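Methyltransferase (PDB 1WS6) probably transfers a methyl group from S-adenosylmethionine, as related enzymes that modify ribosomal RNA do, though its own substrate is not established. Local coordinates at residues A[150-153]-A[157-160]; A[30-35]-A[43-48]; A[50-55]-A[80-85]; A[59-64]-A[86-91]; A[114-119]-A[129-134]. One frame throughout, in Å; residues are numbered along the deposited sequence.

All five contacts lie in one Rossmann-like methyltransferase domain: contacts 1, 2 and 5 involve strands of its sheet, contacts 3 and 4 its flanking helices and turns. Contact 2, the most central, packs helix 25-38 on strand 44-48. Contact 4 lies about 11 Å from it between centres, and contact 3 about 10 Å from contact 4; both use helix 54-61, on which F45 of contact 2 also rests. Contact 5 covers the neighbouring strand 111-116 with helix 126-134. Contact 1 sits at the far edge strand, about 27 Å between centres from contact 3. The glycine-rich turn of contact 3 and the proline pair of contact 5 follow two central strands, where cofactor and substrate usually bind in this fold.

Contact 1 (A[150-153]-A[157-160]); sequences DLYL and ERRV
R158 reaches from edge strand 157-161 to Y152 and L151 in the loop that follows strand 141-148. Its CB points at that loop, and CG takes the crowded position between backbone N and carbonyl carbon (chi1 43°). The chain then bends at chi3, which lays the guanidinium beside the tyrosine. NE lies at the ring edge, in the ring plane, 3.5 Å from Y152 CD1. CZ stands 3.6 Å from the same CD1, which from the guanidinium's side lies over a face, the two planes being 49° apart. At the tip, NH2 donates a short but bent, weak hydrogen bond to L151 O (2.6 Å), an oxygen lying near the guanidinium plane. The same nitrogen comes within 3.3 Å of Y152 CA. It also donates to water 1 at 2.8 Å, and this water accepts a second bond from L153 N at 3.0 Å. The other terminal nitrogen, NH1, is bonded to the carbonyl of K149. A methionine in place of R158 would probably leave the carbonyls of L151 and K149 without this donor and water 1 with one anchor fewer. The guanidinium thus serves as a branched donor to backbone oxygens and water, tying the loop to the edge strand 157-161 through its N-H groups, while the tyrosine adds contact at its ring edge.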
# COMPACT_ATOMS: atom_id res chain seq x y z
N ASP A 150 -8.06 -2.98 17.22
CA ASP A 150 -9.37 -3.31 17.76
C ASP A 150 -10.39 -3.66 16.68
O ASP A 150 -11.42 -4.27 16.95
CB ASP A 150 -9.87 -2.18 18.66
CG ASP A 150 -9.09 -2.10 19.99
OD1 ASP A 150 -7.84 -2.10 19.95
OD2 ASP A 150 -9.72 -2.04 21.07
N LEU A 151 -10.10 -3.29 15.44
CA LEU A 151 -10.98 -3.62 14.33
C LEU A 151 -10.65 -5.07 13.99
O LEU A 151 -9.48 -5.41 13.87
CB LEU A 151 -10.66 -2.70 13.14
CG LEU A 151 -11.65 -2.60 11.97
CD1 LEU A 151 -11.15 -3.41 10.80
CD2 LEU A 151 -13.03 -3.06 12.43
N TYR A 152 -11.66 -5.92 13.86
CA TYR A 152 -11.41 -7.33 13.55
C TYR A 152 -12.09 -7.87 12.29
O TYR A 152 -13.28 -7.67 12.09
CB TYR A 152 -11.82 -8.23 14.72
CG TYR A 152 -11.55 -9.69 14.43
CD1 TYR A 152 -10.25 -10.17 14.38
CD2 TYR A 152 -12.58 -10.57 14.14
CE1 TYR A 152 -9.98 -11.48 14.03
CE2 TYR A 152 -12.32 -11.89 13.78
CZ TYR A 152 -11.02 -12.33 13.73
OH TYR A 152 -10.74 -13.62 13.33
N LEU A 153 -11.31 -8.57 11.47
CA LEU A 153 -11.82 -9.18 10.24
C LEU A 153 -11.48 -10.66 10.28
O LEU A 153 -10.36 -11.04 10.62
CB LEU A 153 -11.17 -8.56 9.00
CG LEU A 153 -11.38 -7.10 8.64
CD1 LEU A 153 -10.73 -6.20 9.67
CD2 LEU A 153 -10.76 -6.84 7.28
N GLU A 157 -5.40 -14.23 8.49
CA GLU A 157 -4.55 -14.16 9.66
C GLU A 157 -4.05 -12.75 9.94
O GLU A 157 -3.79 -11.98 9.03
CB GLU A 157 -3.37 -15.12 9.50
CG GLU A 157 -3.84 -16.55 9.35
CD GLU A 157 -5.15 -16.78 10.09
OE1 GLU A 157 -6.23 -16.76 9.44
OE2 GLU A 157 -5.11 -16.95 11.33
N ARG A 158 -3.93 -12.42 11.22
CA ARG A 158 -3.47 -11.10 11.59
C ARG A 158 -2.14 -11.05 12.32
O ARG A 158 -1.68 -12.04 12.89
CB ARG A 158 -4.54 -10.38 12.42
CG ARG A 158 -5.19 -11.23 13.49
CD ARG A 158 -5.81 -10.36 14.58
NE ARG A 158 -6.83 -9.46 14.06
CZ ARG A 158 -7.20 -8.34 14.67
NH1 ARG A 158 -6.64 -7.99 15.82
NH2 ARG A 158 -8.13 -7.57 14.12
N ARG A 159 -1.51 -9.88 12.25
CA ARG A 159 -0.24 -9.60 12.90
C ARG A 159 -0.45 -8.22 13.52
O ARG A 159 -0.79 -7.27 12.82
CB ARG A 159 0.91 -9.51 11.89
CG ARG A 159 1.60 -10.84 11.53
CD ARG A 159 1.02 -11.44 10.26
NE ARG A 159 1.96 -12.33 9.58
CZ ARG A 159 3.06 -11.93 8.95
NH1 ARG A 159 3.38 -10.64 8.90
NH2 ARG A 159 3.85 -12.82 8.35
N VAL A 160 -0.24 -8.13 14.83
CA VAL A 160 -0.40 -6.88 15.56
C VAL A 160 0.94 -6.21 15.80
O VAL A 160 1.92 -6.87 16.12
CB VAL A 160 -1.09 -7.14 16.91
CG1 VAL A 160 -1.13 -5.86 17.73
CG2 VAL A 160 -2.50 -7.68 16.68
O HOH W 1 -8.31 -8.81 11.60

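Contact 2 (A[30-35]-A[43-48]); sequences ALFDYL and GRFLDP. Unlike the reference sequence in segment 43-48: P48 (reference Leu).
F45 swings its ring anti to its backbone N (chi1 -171°) and F32 turns its own anti to the carbonyl carbon (chi1 -73°), which brings the far ends of the two rings together between strand and helix. This is helix-on-sheet packing in a Rossmann-like methyltransferase fold: helix 25-38 lies over strand 44-48, a central strand of the sheet. CZ of F32 stands 4.2 Å from CZ of F45. The rings are inclined by 31° with centroids 6.0 Å apart and touch only at their far ends. One helical turn further on, L35 points at the strand as well, and its side chain crosses that of F45 at about a right angle. All three side chains are buried, and the joint is wholly apolar. The phenylalanine of the strand also rests on V55 and A59 of helix 54-61 and on V113 and F115 of the adjacent strand, so two helices and the neighbouring strand enclose its ring. F32 in turn touches E58 of helix 54-61, which makes the aromatic pair a bridge between the helix ahead of the strand and the one after it. Within the helix, L35 N bonds to L31 O. Beside the ring of F45, close to its plane, L35 CD2 meets the edge atom CE2 at 4.1 Å.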
# COMPACT_ATOMS: atom_id res chain seq x y z
N ALA A 30 8.36 -5.08 8.87
CA ALA A 30 7.91 -6.47 8.99
C ALA A 30 7.16 -6.92 7.75
O ALA A 30 7.42 -8.01 7.23
CB ALA A 30 7.03 -6.66 10.24
N LEU A 31 6.25 -6.09 7.27
CA LEU A 31 5.49 -6.44 6.08
C LEU A 31 6.40 -6.84 4.92
O LEU A 31 6.20 -7.88 4.29
CB LEU A 31 4.60 -5.28 5.63
CG LEU A 31 3.89 -5.64 4.31
CD1 LEU A 31 3.07 -6.90 4.52
CD2 LEU A 31 3.03 -4.50 3.84
N PHE A 32 7.42 -6.03 4.65
CA PHE A 32 8.31 -6.34 3.55
C PHE A 32 9.30 -7.48 3.79
O PHE A 32 9.70 -8.15 2.84
CB PHE A 32 9.00 -5.05 3.08
CG PHE A 32 8.07 -4.14 2.32
CD1 PHE A 32 7.73 -4.43 1.00
CD2 PHE A 32 7.45 -3.08 2.94
CE1 PHE A 32 6.78 -3.68 0.33
CE2 PHE A 32 6.49 -2.33 2.27
CZ PHE A 32 6.16 -2.63 0.96
N ASP A 33 9.68 -7.72 5.05
CA ASP A 33 10.58 -8.84 5.33
C ASP A 33 9.82 -10.07 4.86
O ASP A 33 10.39 -10.98 4.26
CB ASP A 33 10.84 -9.01 6.83
CG ASP A 33 11.83 -8.02 7.39
OD1 ASP A 33 12.58 -7.39 6.61
OD2 ASP A 33 11.86 -7.88 8.63
N TYR A 34 8.53 -10.08 5.15
CA TYR A 34 7.66 -11.18 4.78
C TYR A 34 7.44 -11.25 3.27
O TYR A 34 7.56 -12.30 2.66
CB TYR A 34 6.31 -11.03 5.47
CG TYR A 34 5.31 -12.09 5.08
CD1 TYR A 34 5.47 -13.40 5.50
CD2 TYR A 34 4.23 -11.79 4.26
CE1 TYR A 34 4.58 -14.39 5.11
CE2 TYR A 34 3.34 -12.77 3.87
CZ TYR A 34 3.52 -14.07 4.30
OH TYR A 34 2.65 -15.05 3.90
N LEU A 35 7.11 -10.10 2.68
CA LEU A 35 6.84 -10.02 1.25
C LEU A 35 7.98 -10.46 0.34
O LEU A 35 7.74 -11.12 -0.66
CB LEU A 35 6.40 -8.61 0.88
CG LEU A 35 4.90 -8.39 0.74
CD1 LEU A 35 4.13 -9.34 1.63
CD2 LEU A 35 4.58 -6.94 1.07
N GLY A 43 6.55 -8.87 -8.38
CA GLY A 43 5.35 -8.75 -9.18
C GLY A 43 4.77 -7.35 -9.09
O GLY A 43 5.49 -6.41 -8.75
N ARG A 44 3.49 -7.20 -9.38
CA ARG A 44 2.86 -5.89 -9.31
C ARG A 44 2.23 -5.64 -7.93
O ARG A 44 1.55 -6.50 -7.37
CB ARG A 44 1.81 -5.76 -10.41
CG ARG A 44 2.39 -5.84 -11.82
CD ARG A 44 1.81 -4.75 -12.72
NE ARG A 44 0.35 -4.79 -12.67
CZ ARG A 44 -0.45 -3.80 -13.04
NH1 ARG A 44 0.05 -2.66 -13.50
NH2 ARG A 44 -1.76 -3.95 -12.91
N PHE A 45 2.48 -4.44 -7.40
CA PHE A 45 2.02 -4.01 -6.09
C PHE A 45 1.04 -2.85 -6.24
O PHE A 45 1.34 -1.87 -6.91
CB PHE A 45 3.25 -3.60 -5.26
CG PHE A 45 2.96 -3.34 -3.80
CD1 PHE A 45 2.45 -2.13 -3.38
CD2 PHE A 45 3.24 -4.31 -2.85
CE1 PHE A 45 2.23 -1.88 -2.04
CE2 PHE A 45 3.02 -4.08 -1.50
CZ PHE A 45 2.51 -2.86 -1.10
N LEU A 46 -0.12 -2.96 -5.61
CA LEU A 46 -1.17 -1.94 -5.70
C LEU A 46 -1.30 -1.24 -4.35
O LEU A 46 -1.48 -1.89 -3.32
CB LEU A 46 -2.51 -2.60 -6.06
CG LEU A 46 -3.65 -1.79 -6.70
CD1 LEU A 46 -4.99 -2.15 -6.06
CD2 LEU A 46 -3.39 -0.30 -6.56
N ASP A 47 -1.22 0.08 -4.35
CA ASP A 47 -1.34 0.82 -3.10
C ASP A 47 -2.36 1.95 -3.18
O ASP A 47 -2.02 3.09 -3.46
CB ASP A 47 0.02 1.38 -2.67
CG ASP A 47 -0.07 2.26 -1.42
OD1 ASP A 47 -1.04 2.14 -0.64
OD2 ASP A 47 0.86 3.08 -1.19
N PRO A 48 -3.64 1.62 -2.97
CA PRO A 48 -4.74 2.59 -3.00
C PRO A 48 -4.67 3.32 -1.66
O PRO A 48 -4.32 2.72 -0.64
CB PRO A 48 -5.97 1.70 -3.11
CG PRO A 48 -5.57 0.49 -2.29
CD PRO A 48 -4.12 0.26 -2.67

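Contact 3 (A[50-55]-A[80-85]); sequences AGSGAV and KENVRR
N82 lays its amide end against S52, ND2 approaching both the carbonyl oxygen and, at 3.3 Å, the CB of that residue. The asparagine stands on helix 73-86 and points at the glycine-rich turn that leads into helix 54-61. Its CG is anti to the carbonyl carbon (chi1 -73°), which carries the amide off the helix toward the turn. ND2 donates to S52 O at 3.0 Å in a nearly straight bond (164°). The acceptor lies close to the plane of the asparagine amide, whereas the donor is tilted 33° from the carbonyl plane of S52. The other end of the amide is used too: OD1 accepts from the backbone N of K15. The turn carries G51 and G53, part of a GxGxxG-like pattern, and in methyltransferases of this fold the equivalent turn usually borders the cofactor. Were N82 replaced by an alanine, S52 O and the backbone N of K15 would probably both lose this partner, and the turn one of its ties to the helix. Both ends of this buried amide engage backbone groups, which would hold its rotation and join the turn, helix 73-86 and the segment around K15.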
# COMPACT_ATOMS: atom_id res chain seq x y z
N ALA A 50 -2.61 5.68 -1.12
CA ALA A 50 -1.21 5.95 -0.90
C ALA A 50 -1.22 7.38 -0.39
O ALA A 50 -2.18 8.11 -0.63
CB ALA A 50 -0.45 5.86 -2.21
N GLY A 51 -0.21 7.79 0.35
CA GLY A 51 -0.22 9.17 0.81
C GLY A 51 0.94 9.83 0.10
O GLY A 51 0.89 10.07 -1.11
N SER A 52 2.00 10.11 0.85
CA SER A 52 3.20 10.67 0.27
C SER A 52 3.82 9.49 -0.46
O SER A 52 4.74 9.65 -1.26
CB SER A 52 4.14 11.15 1.36
OG SER A 52 3.48 12.04 2.24
N GLY A 53 3.31 8.29 -0.17
CA GLY A 53 3.78 7.07 -0.80
C GLY A 53 4.68 6.14 -0.00
O GLY A 53 5.33 5.27 -0.58
N ALA A 54 4.71 6.30 1.32
CA ALA A 54 5.58 5.47 2.16
C ALA A 54 5.61 3.98 1.80
O ALA A 54 6.67 3.42 1.54
CB ALA A 54 5.20 5.64 3.61
N VAL A 55 4.45 3.34 1.77
CA VAL A 55 4.40 1.92 1.47
C VAL A 55 4.58 1.59 -0.01
O VAL A 55 5.35 0.70 -0.36
CB VAL A 55 3.09 1.29 2.02
CG1 VAL A 55 1.87 2.00 1.43
CG2 VAL A 55 3.06 -0.20 1.72
N LYS A 80 4.50 12.80 -6.01
CA LYS A 80 5.32 12.97 -7.19
C LYS A 80 6.70 13.49 -6.83
O LYS A 80 7.70 13.09 -7.43
CB LYS A 80 4.62 13.90 -8.17
CG LYS A 80 3.32 13.31 -8.70
CD LYS A 80 2.67 14.17 -9.76
CE LYS A 80 1.40 13.51 -10.29
NZ LYS A 80 0.71 14.32 -11.33
N GLU A 81 6.75 14.38 -5.85
CA GLU A 81 8.03 14.90 -5.41
C GLU A 81 8.83 13.74 -4.85
O GLU A 81 10.04 13.65 -5.06
CB GLU A 81 7.87 15.97 -4.32
CG GLU A 81 7.11 17.21 -4.76
CD GLU A 81 7.31 18.39 -3.82
OE1 GLU A 81 6.61 19.42 -3.98
OE2 GLU A 81 8.18 18.29 -2.92
N ASN A 82 8.16 12.84 -4.14
CA ASN A 82 8.83 11.70 -3.55
C ASN A 82 9.30 10.69 -4.58
O ASN A 82 10.34 10.07 -4.40
CB ASN A 82 7.95 11.04 -2.48
CG ASN A 82 7.86 11.86 -1.21
OD1 ASN A 82 8.81 12.55 -0.84
ND2 ASN A 82 6.72 11.78 -0.52
N VAL A 83 8.53 10.52 -5.65
CA VAL A 83 8.89 9.60 -6.72
C VAL A 83 10.19 10.14 -7.31
O VAL A 83 11.08 9.37 -7.70
CB VAL A 83 7.77 9.53 -7.80
CG1 VAL A 83 8.32 8.98 -9.12
CG2 VAL A 83 6.64 8.62 -7.32
N ARG A 84 10.30 11.46 -7.35
CA ARG A 84 11.49 12.14 -7.87
C ARG A 84 12.68 11.96 -6.94
O ARG A 84 13.75 11.51 -7.37
CB ARG A 84 11.21 13.63 -8.04
CG ARG A 84 10.50 13.99 -9.32
CD ARG A 84 11.48 14.24 -10.47
NE ARG A 84 11.87 15.65 -10.55
CZ ARG A 84 12.57 16.19 -11.54
NH1 ARG A 84 12.98 15.43 -12.55
NH2 ARG A 84 12.86 17.48 -11.53
N ARG A 85 12.52 12.30 -5.66
CA ARG A 85 13.61 12.16 -4.70
C ARG A 85 14.17 10.74 -4.69
O ARG A 85 15.38 10.55 -4.63
CB ARG A 85 13.15 12.50 -3.28
CG ARG A 85 12.61 13.90 -3.09
CD ARG A 85 12.09 14.13 -1.65
NE ARG A 85 13.14 14.48 -0.69
CZ ARG A 85 14.10 13.65 -0.28
NH1 ARG A 85 14.15 12.41 -0.74
NH2 ARG A 85 15.00 14.05 0.60

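Contact 4 (A[59-64]-A[86-91])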
# COMPACT_ATOMS: atom_id res chain seq x y z
N ALA A 59 7.73 -0.53 -1.89
CA ALA A 59 7.58 -1.66 -2.79
C ALA A 59 8.39 -1.42 -4.06
O ALA A 59 9.11 -2.30 -4.53
CB ALA A 59 6.10 -1.87 -3.14
N ALA A 60 8.27 -0.21 -4.61
CA ALA A 60 8.99 0.13 -5.83
C ALA A 60 10.48 -0.01 -5.60
O ALA A 60 11.19 -0.58 -6.42
CB ALA A 60 8.67 1.55 -6.24
N SER A 61 10.95 0.50 -4.47
CA SER A 61 12.36 0.43 -4.14
C SER A 61 12.83 -1.00 -4.01
O SER A 61 14.01 -1.30 -4.19
CB SER A 61 12.64 1.18 -2.84
OG SER A 61 14.01 1.07 -2.48
N GLU A 62 11.91 -1.90 -3.69
CA GLU A 62 12.29 -3.28 -3.50
C GLU A 62 12.07 -4.18 -4.70
O GLU A 62 12.09 -5.40 -4.57
CB GLU A 62 11.62 -3.85 -2.25
CG GLU A 62 12.25 -3.31 -0.97
CD GLU A 62 11.66 -3.89 0.30
OE1 GLU A 62 11.44 -5.13 0.37
OE2 GLU A 62 11.43 -3.11 1.24
N GLY A 63 11.87 -3.57 -5.86
CA GLY A 63 11.69 -4.35 -7.07
C GLY A 63 10.27 -4.65 -7.54
O GLY A 63 10.10 -5.37 -8.52
N TRP A 64 9.27 -4.11 -6.85
CA TRP A 64 7.89 -4.33 -7.27
C TRP A 64 7.51 -3.31 -8.32
O TRP A 64 8.10 -2.24 -8.39
CB TRP A 64 6.93 -4.16 -6.09
CG TRP A 64 7.06 -5.19 -5.05
CD1 TRP A 64 7.95 -5.21 -4.02
CD2 TRP A 64 6.29 -6.39 -4.95
NE1 TRP A 64 7.79 -6.37 -3.28
CE2 TRP A 64 6.78 -7.10 -3.84
CE3 TRP A 64 5.25 -6.93 -5.70
CZ2 TRP A 64 6.25 -8.33 -3.46
CZ3 TRP A 64 4.73 -8.14 -5.32
CH2 TRP A 64 5.23 -8.84 -4.22
N THR A 86 13.29 9.75 -4.75
CA THR A 86 13.73 8.37 -4.72
C THR A 86 14.23 7.89 -6.08
O THR A 86 14.94 6.90 -6.17
CB THR A 86 12.59 7.44 -4.24
OG1 THR A 86 11.58 7.35 -5.25
CG2 THR A 86 11.97 7.99 -2.96
N GLY A 87 13.86 8.62 -7.13
CA GLY A 87 14.30 8.24 -8.45
C GLY A 87 13.74 6.88 -8.83
O GLY A 87 14.31 6.16 -9.64
N LEU A 88 12.61 6.53 -8.24
CA LEU A 88 11.98 5.26 -8.53
C LEU A 88 10.94 5.43 -9.63
O LEU A 88 10.41 6.52 -9.85
CB LEU A 88 11.32 4.70 -7.27
CG LEU A 88 12.30 4.25 -6.19
CD1 LEU A 88 11.53 3.66 -5.02
CD2 LEU A 88 13.25 3.21 -6.77
N GLY A 89 10.67 4.33 -10.32
CA GLY A 89 9.68 4.34 -11.37
C GLY A 89 8.41 3.78 -10.76
O GLY A 89 8.37 2.64 -10.32
N ALA A 90 7.36 4.59 -10.72
CA ALA A 90 6.11 4.15 -10.15
C ALA A 90 4.97 4.85 -10.87
O ALA A 90 5.13 5.97 -11.33
CB ALA A 90 6.07 4.49 -8.66
N ARG A 91 3.83 4.17 -10.99
CA ARG A 91 2.68 4.77 -11.65
C ARG A 91 1.88 5.47 -10.57
O ARG A 91 1.56 4.88 -9.53
CB ARG A 91 1.83 3.69 -12.33
CG ARG A 91 0.57 4.21 -13.04
CD ARG A 91 -0.15 3.06 -13.76
NE ARG A 91 -1.52 3.35 -14.21
CZ ARG A 91 -1.85 4.30 -15.09
NH1 ARG A 91 -0.91 5.07 -15.64
NH2 ARG A 91 -3.12 4.46 -15.45
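The end of helix 54-61 meets the loop that follows helix 73-86 in the outer part of the Rossmann-like fold, and each helix is closed by a Schellman motif; A60 and S61 face L88. In the first motif G63 is the C-prime residue with positive phi; W64 N reaches A59 O at 2.9 Å and G63 N reaches A60 O at 3.1 Å. A59 O also accepts from E62 N, the two donors coming from opposite faces of its plane. G87 plays the same part at the end of the second helix, where L88 N returns to V83 O. The turn that follows aims L88 at the first helix. With CG anti to the carbonyl carbon (chi1 -69°) and an extended second torsion, its CD1 is carried onto the last turn of that helix. There CD1 lies 3.8 Å from A60 CB, 3.5 Å from S61 CB and closest to S61 N, at 3.3 Å, a methyl set over backbone and CB atoms. The hydroxyl of S61 is engaged elsewhere, by G6 O and A9 N, so that the serine ties the N-terminal segment to the helix while its CB serves the leucine. A60 rests on A66 of the next strand, placing the contact close to the sheet. The other methyl, L88 CD2, stands 3.9 Å from S61 CA, and A60 CB faces G89 O at 4.2 Å.

Contact 5 (A[114-119]-A[129-134]); sequences AFMAPP and GELLAS
The carbonyl oxygen of L131, whose side chain meets A114 and M116, is gripped twice from S134. The hydroxyl OG donates to it at 2.7 Å, in the carbonyl plane with a C=O...donor angle of 147°, and S134 N adds a weak bond at 3.1 Å. OG is also bonded to L136 N, so the serine hydroxyl links L131 O to L136 N near the end of the helix. From this helix the leucine points at strand 111-116, with CG anti to its backbone N (chi1 -154°). It meets M116, a selenomethionine, tip to tip: CD1 lies 4.0 Å from both the CB and the SE of M116. The other branch, CD2, stands 4.2 Å from A114 CB, so one leucine spans the two strand residues that face the helix. Y143 of the neighbouring strand also touches L131, and F128 of the same helix touches M116. All three contact residues are buried. The strand then runs into P118 and P119, a proline pair placed like that of the (D/N)PP(Y/F) motif of related methyltransferases, though A117 stands where that motif has Asp or Asn. A helix packed on one face of the sheet beside such a loop is characteristic of the Rossmann-like methyltransferase fold.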
# COMPACT_ATOMS: atom_id res chain seq x y z
N ALA A 114 -1.89 -6.28 -2.90
CA ALA A 114 -2.68 -5.06 -2.83
C ALA A 114 -2.72 -4.66 -1.36
O ALA A 114 -3.39 -5.31 -0.56
CB ALA A 114 -4.09 -5.29 -3.36
N PHE A 115 -1.97 -3.61 -1.01
CA PHE A 115 -1.89 -3.10 0.35
C PHE A 115 -2.76 -1.88 0.52
O PHE A 115 -2.70 -0.94 -0.28
CB PHE A 115 -0.44 -2.74 0.70
CG PHE A 115 -0.29 -1.98 1.99
CD1 PHE A 115 -0.50 -0.60 2.04
CD2 PHE A 115 0.04 -2.64 3.17
CE1 PHE A 115 -0.38 0.11 3.24
CE2 PHE A 115 0.16 -1.94 4.37
CZ PHE A 115 -0.05 -0.57 4.41
N MSE A 116 -3.57 -1.87 1.57
CA MSE A 116 -4.44 -0.75 1.83
C MSE A 116 -4.40 -0.27 3.28
O MSE A 116 -4.70 -1.01 4.20
CB MSE A 116 -5.87 -1.12 1.44
CG MSE A 116 -6.89 -0.06 1.76
SE MSE A 116 -8.61 -0.48 0.97
CE MSE A 116 -8.38 0.51 -0.64
N ALA A 117 -4.00 0.99 3.46
CA ALA A 117 -3.93 1.59 4.78
C ALA A 117 -4.66 2.93 4.73
O ALA A 117 -4.05 4.00 4.78
CB ALA A 117 -2.48 1.78 5.20
N PRO A 118 -5.99 2.89 4.62
CA PRO A 118 -6.79 4.12 4.56
C PRO A 118 -6.87 4.82 5.91
O PRO A 118 -6.61 4.21 6.95
CB PRO A 118 -8.14 3.61 4.08
CG PRO A 118 -8.24 2.26 4.68
CD PRO A 118 -6.84 1.69 4.54
N PRO A 119 -7.22 6.11 5.91
CA PRO A 119 -7.32 6.84 7.18
C PRO A 119 -8.41 6.22 8.06
O PRO A 119 -9.55 6.08 7.64
CB PRO A 119 -7.63 8.27 6.74
CG PRO A 119 -8.30 8.09 5.43
CD PRO A 119 -7.48 7.01 4.78
N GLY A 129 -13.86 -4.46 2.07
CA GLY A 129 -14.82 -5.28 1.36
C GLY A 129 -14.81 -4.98 -0.12
O GLY A 129 -14.85 -5.88 -0.95
N GLU A 130 -14.75 -3.69 -0.46
CA GLU A 130 -14.72 -3.26 -1.85
C GLU A 130 -13.45 -3.73 -2.55
O GLU A 130 -13.49 -4.19 -3.69
CB GLU A 130 -14.83 -1.74 -1.93
CG GLU A 130 -16.19 -1.20 -1.53
CD GLU A 130 -17.27 -1.47 -2.57
OE1 GLU A 130 -18.46 -1.29 -2.25
OE2 GLU A 130 -16.93 -1.85 -3.72
N LEU A 131 -12.32 -3.62 -1.87
CA LEU A 131 -11.04 -4.04 -2.44
C LEU A 131 -11.11 -5.54 -2.71
O LEU A 131 -10.80 -6.00 -3.81
CB LEU A 131 -9.90 -3.75 -1.47
CG LEU A 131 -8.49 -3.53 -2.02
CD1 LEU A 131 -7.50 -3.88 -0.92
CD2 LEU A 131 -8.23 -4.38 -3.25
N LEU A 132 -11.52 -6.29 -1.69
CA LEU A 132 -11.62 -7.74 -1.81
C LEU A 132 -12.54 -8.17 -2.94
O LEU A 132 -12.28 -9.16 -3.62
CB LEU A 132 -12.11 -8.33 -0.48
CG LEU A 132 -11.23 -7.90 0.71
CD1 LEU A 132 -11.96 -8.13 2.02
CD2 LEU A 132 -9.92 -8.66 0.67
N ALA A 133 -13.62 -7.42 -3.16
CA ALA A 133 -14.58 -7.74 -4.22
C ALA A 133 -14.08 -7.41 -5.63
O ALA A 133 -14.53 -8.03 -6.60
CB ALA A 133 -15.89 -7.01 -3.95
N SER A 134 -13.17 -6.45 -5.74
CA SER A 134 -12.62 -6.05 -7.04
C SER A 134 -11.97 -7.22 -7.75
O SER A 134 -11.92 -7.25 -8.97
CB SER A 134 -11.57 -4.94 -6.87
OG SER A 134 -10.32 -5.48 -6.46